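Local coordinates for protein probable transcriptional regulator (Pseudomonas aeruginosa, PDB 2FBI) that probably binds DNA as a homodimeric MarR-family transcriptional regulator built around a winged helix-turn-helix domain, at residues L29-L34 against S106-D110; I42-R46 against Q101-V105. One frame throughout, in Å; residues are numbered along the deposited sequence.

Interaction 1 (L29-L34 against S106-D110)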
# COMPACT_ATOMS: atom_id res chain seq x y z
N LEU A 29 14.63 6.05 -7.85
CA LEU A 29 14.99 5.60 -6.52
C LEU A 29 15.98 4.43 -6.66
O LEU A 29 16.94 4.44 -5.99
CB LEU A 29 13.75 5.17 -5.70
CG LEU A 29 12.55 6.14 -5.54
CD1 LEU A 29 11.37 5.40 -5.01
CD2 LEU A 29 12.93 7.33 -4.63
N ASN A 30 15.71 3.41 -7.48
CA ASN A 30 16.77 2.41 -7.83
C ASN A 30 18.05 3.22 -8.10
O ASN A 30 18.96 3.29 -7.24
CB ASN A 30 16.38 1.53 -9.06
CG ASN A 30 15.27 0.48 -8.76
OD1 ASN A 30 14.90 0.29 -7.60
ND2 ASN A 30 14.75 -0.17 -9.79
N GLN A 31 18.05 3.96 -9.22
CA GLN A 31 19.22 4.84 -9.60
C GLN A 31 19.82 5.70 -8.52
O GLN A 31 20.99 6.06 -8.60
CB GLN A 31 18.95 5.71 -10.86
CG GLN A 31 19.08 4.94 -12.18
CD GLN A 31 18.01 5.32 -13.22
OE1 GLN A 31 17.54 6.48 -13.29
NE2 GLN A 31 17.61 4.34 -14.05
N HIS A 32 19.07 6.06 -7.49
CA HIS A 32 19.65 6.98 -6.46
C HIS A 32 20.00 6.19 -5.19
O HIS A 32 20.44 6.75 -4.18
CB HIS A 32 18.68 8.10 -6.11
CG HIS A 32 18.73 9.29 -7.03
ND1 HIS A 32 19.21 10.52 -6.62
CD2 HIS A 32 18.33 9.46 -8.31
CE1 HIS A 32 19.11 11.39 -7.61
NE2 HIS A 32 18.58 10.77 -8.65
N GLY A 33 19.82 4.89 -5.25
CA GLY A 33 20.01 4.07 -4.07
C GLY A 33 19.16 4.49 -2.88
O GLY A 33 19.71 4.81 -1.79
N LEU A 34 17.83 4.55 -3.12
CA LEU A 34 16.86 4.48 -2.04
C LEU A 34 15.65 3.61 -2.22
O LEU A 34 15.17 3.36 -3.35
CB LEU A 34 16.51 5.82 -1.39
CG LEU A 34 16.46 7.29 -1.69
CD1 LEU A 34 17.28 7.95 -0.56
CD2 LEU A 34 16.99 7.68 -3.02
N SER A 106 18.07 17.15 -4.88
CA SER A 106 18.57 16.55 -6.11
C SER A 106 17.69 15.46 -6.73
O SER A 106 17.74 15.24 -7.92
CB SER A 106 20.01 16.08 -5.96
OG SER A 106 20.07 14.92 -5.20
N MET A 107 16.86 14.79 -5.94
CA MET A 107 15.95 13.80 -6.48
C MET A 107 14.72 14.41 -7.10
O MET A 107 14.11 13.82 -7.96
CB MET A 107 15.53 12.83 -5.38
CG MET A 107 16.59 11.76 -5.08
SD MET A 107 15.82 10.16 -5.10
CE MET A 107 14.82 10.27 -6.58
N SER A 108 14.39 15.63 -6.69
CA SER A 108 13.11 16.27 -7.03
C SER A 108 12.93 16.57 -8.50
O SER A 108 11.82 16.48 -8.99
CB SER A 108 12.86 17.53 -6.17
OG SER A 108 13.73 18.58 -6.58
N GLY A 109 14.01 16.89 -9.22
CA GLY A 109 13.92 17.10 -10.68
C GLY A 109 13.53 15.82 -11.40
O GLY A 109 12.56 15.80 -12.19
N ASP A 110 14.22 14.73 -11.09
CA ASP A 110 13.80 13.41 -11.59
C ASP A 110 12.34 13.09 -11.22
O ASP A 110 11.56 12.69 -12.08
CB ASP A 110 14.77 12.30 -11.13
CG ASP A 110 16.16 12.39 -11.81
OD1 ASP A 110 16.22 12.92 -12.95
OD2 ASP A 110 17.18 11.97 -11.20
O HOH W 1 16.90 8.80 -12.59
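The end of helix 26-32 is held here against the long helix 98-122 of a MarR-type fold, and the chain leaves that end through a Schellman motif. L29 opens the segment. Its CA-to-CB bond points away from the partner helix, yet the side chain reaches back far enough for CD2 to lie 4.0 Å from CE of M107; W39 of helix 36-48 touches both residues, so this side of the contact is buried. Q31 makes no direct contact across the gap, but its OE1 accepts a 2.5 Å hydrogen bond from water 1, which has a second, weak bond of 3.5 Å to OD2 of D110. H32 does most of the work on its side. M107 runs across one face of the imidazole, its CG 3.7 Å from the ring centroid in a CH-pi contact and its SD 3.9 Å from the same centroid in a Met-aromatic one. The ring edge of H32 is left for D110, nearly one helical turn beyond M107: H32 NE2 donates to D110 OD2 over 3.1 Å, with an N-H...O angle of 158°. At G33 phi turns positive, a conformation that favours glycine, and the motif closes with two backbone bonds: G33 N to N30 O at 2.7 Å and L34 N to L29 O at 3.0 Å. That turn brings L34 back toward helix 98-122. The thioether thus sits among L29, H32 and L34, apolar on two sides and aromatic on the third, with CD2 of L34 packed 3.4 Å from SD of M107.

Interaction 2 (I42-R46 against Q101-V105)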
# COMPACT_ATOMS: atom_id res chain seq x y z
N ILE A 42 11.50 10.52 3.98
CA ILE A 42 12.12 11.78 3.54
C ILE A 42 11.06 12.78 3.06
O ILE A 42 11.07 13.94 3.48
CB ILE A 42 13.16 11.49 2.40
CG1 ILE A 42 14.35 10.74 2.98
CG2 ILE A 42 13.59 12.81 1.73
CD1 ILE A 42 15.28 10.08 1.95
N ARG A 43 10.13 12.32 2.23
CA ARG A 43 9.04 13.16 1.73
C ARG A 43 8.22 13.81 2.85
O ARG A 43 7.86 14.98 2.76
CB ARG A 43 8.08 12.37 0.86
CG ARG A 43 8.58 12.05 -0.55
CD ARG A 43 8.42 13.27 -1.37
NE ARG A 43 7.36 13.16 -2.35
CZ ARG A 43 6.64 14.19 -2.80
NH1 ARG A 43 5.74 13.98 -3.72
NH2 ARG A 43 6.79 15.42 -2.31
N ILE A 44 7.86 13.03 3.88
CA ILE A 44 7.03 13.58 5.00
C ILE A 44 7.83 14.53 5.85
O ILE A 44 7.37 15.56 6.27
CB ILE A 44 6.46 12.43 5.90
CG1 ILE A 44 5.33 11.72 5.13
CG2 ILE A 44 5.92 12.98 7.26
CD1 ILE A 44 5.36 10.27 5.35
N LEU A 45 9.05 14.17 6.15
CA LEU A 45 9.89 15.04 6.95
C LEU A 45 10.25 16.37 6.19
O LEU A 45 10.36 17.45 6.79
CB LEU A 45 11.13 14.26 7.34
CG LEU A 45 11.02 13.14 8.40
CD1 LEU A 45 12.38 12.47 8.62
CD2 LEU A 45 10.45 13.72 9.78
N ARG A 46 10.38 16.29 4.88
CA ARG A 46 10.54 17.49 4.04
C ARG A 46 9.33 18.42 4.14
O ARG A 46 9.44 19.56 4.55
CB ARG A 46 10.76 17.06 2.59
CG ARG A 46 10.87 18.21 1.56
CD ARG A 46 12.03 19.20 1.79
NE ARG A 46 12.03 20.15 0.63
CZ ARG A 46 13.07 20.86 0.21
NH1 ARG A 46 12.92 21.66 -0.83
NH2 ARG A 46 14.25 20.79 0.83
N GLN A 101 18.16 17.07 3.31
CA GLN A 101 17.43 18.10 2.55
C GLN A 101 17.99 18.27 1.13
O GLN A 101 17.23 18.42 0.18
CB GLN A 101 17.51 19.43 3.29
CG GLN A 101 16.76 19.46 4.66
CD GLN A 101 15.25 19.58 4.49
OE1 GLN A 101 14.75 19.48 3.39
NE2 GLN A 101 14.55 19.80 5.58
N GLN A 102 19.30 18.14 0.99
CA GLN A 102 19.96 18.29 -0.33
C GLN A 102 19.74 17.05 -1.16
O GLN A 102 19.62 17.11 -2.37
CB GLN A 102 21.47 18.57 -0.17
CG GLN A 102 22.19 18.92 -1.50
CD GLN A 102 21.64 20.18 -2.18
OE1 GLN A 102 21.17 21.12 -1.55
NE2 GLN A 102 21.75 20.21 -3.48
N CYS A 103 19.70 15.90 -0.49
CA CYS A 103 19.21 14.64 -1.07
C CYS A 103 17.81 14.82 -1.65
O CYS A 103 17.56 14.56 -2.84
CB CYS A 103 19.21 13.57 0.04
SG CYS A 103 18.81 11.99 -0.55
N PHE A 104 16.87 15.29 -0.83
CA PHE A 104 15.53 15.55 -1.35
C PHE A 104 15.61 16.46 -2.62
O PHE A 104 15.06 16.14 -3.68
CB PHE A 104 14.59 16.19 -0.32
CG PHE A 104 13.27 16.59 -0.95
CD1 PHE A 104 12.20 15.66 -1.01
CD2 PHE A 104 13.12 17.85 -1.54
CE1 PHE A 104 10.97 16.02 -1.65
CE2 PHE A 104 11.90 18.23 -2.18
CZ PHE A 104 10.82 17.31 -2.24
N VAL A 105 16.33 17.58 -2.50
CA VAL A 105 16.44 18.54 -3.65
C VAL A 105 16.95 17.87 -4.95
O VAL A 105 16.33 17.98 -5.99
CB VAL A 105 17.30 19.79 -3.28
CG1 VAL A 105 17.60 20.65 -4.54
CG2 VAL A 105 16.62 20.62 -2.22
O HOH W 2 11.69 20.29 6.09
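Two helices cross steeply: the axes of 42-46 and 101-105 come within 10.5 Å and their N-to-C directions differ by 108°. The CA atoms approach most closely at two places, I42 with F104 and R46 with Q101, both at 7.1 Å, one turn apart on the first helix and nearly one on the second. F104 fills the space between the helices. CG2 of I42 packs 4.1 Å from CB of F104, and CD of R43 reaches the ring edge, 3.8 Å from CE1 of F104. The face of the ring belongs to R46: its CG stands 3.6 Å from the F104 centroid, almost exactly on the ring normal, a CH-pi contact made by the aliphatic part of the arginine. Farther out, NE of R46 is 3.3 Å from CD2 of F104, and the guanidinium ends on Q101, with R46 NH2 donating to Q101 OE1 at 2.9 Å. The other end of that amide is used as well, since NE2 of Q101 donates to water 2 at 2.9 Å, and the water in turn donates to the backbone O of R46 at 2.8 Å. The polar end of R43 goes elsewhere, in a hydrogen bond from R43 NH1 to the backbone O of R7 of the second subunit, and that R7 also packs on F104. R46 and Q101 also both touch L96 of strand 91-96. The crossing is that of the MarR fold, in which a helix of the winged helix-turn-helix domain packs against the long helix that follows the wing.

Overall arrangement
Both interactions use helix 98-122, on consecutive segments of it, and their centres lie about 11 Å apart. Along the chain, 29-34 comes first, then 42-46, then 101-105 and 106-110, so the pairing of interaction 2 falls between the two halves of interaction 1. Helices 26-32 and 36-48 thus dock in succession on one long helix, and the two contacts meet where L34 CD1 packs 3.9 Å from I42 CD1. Between 42-46 and 101-105 the chain makes helices 53-59 and 64-76 and the strands of the wing. The long helix therefore ties this presumed DNA-binding part to helix 26-32 near the N-terminus, with the second subunit close to interaction 2.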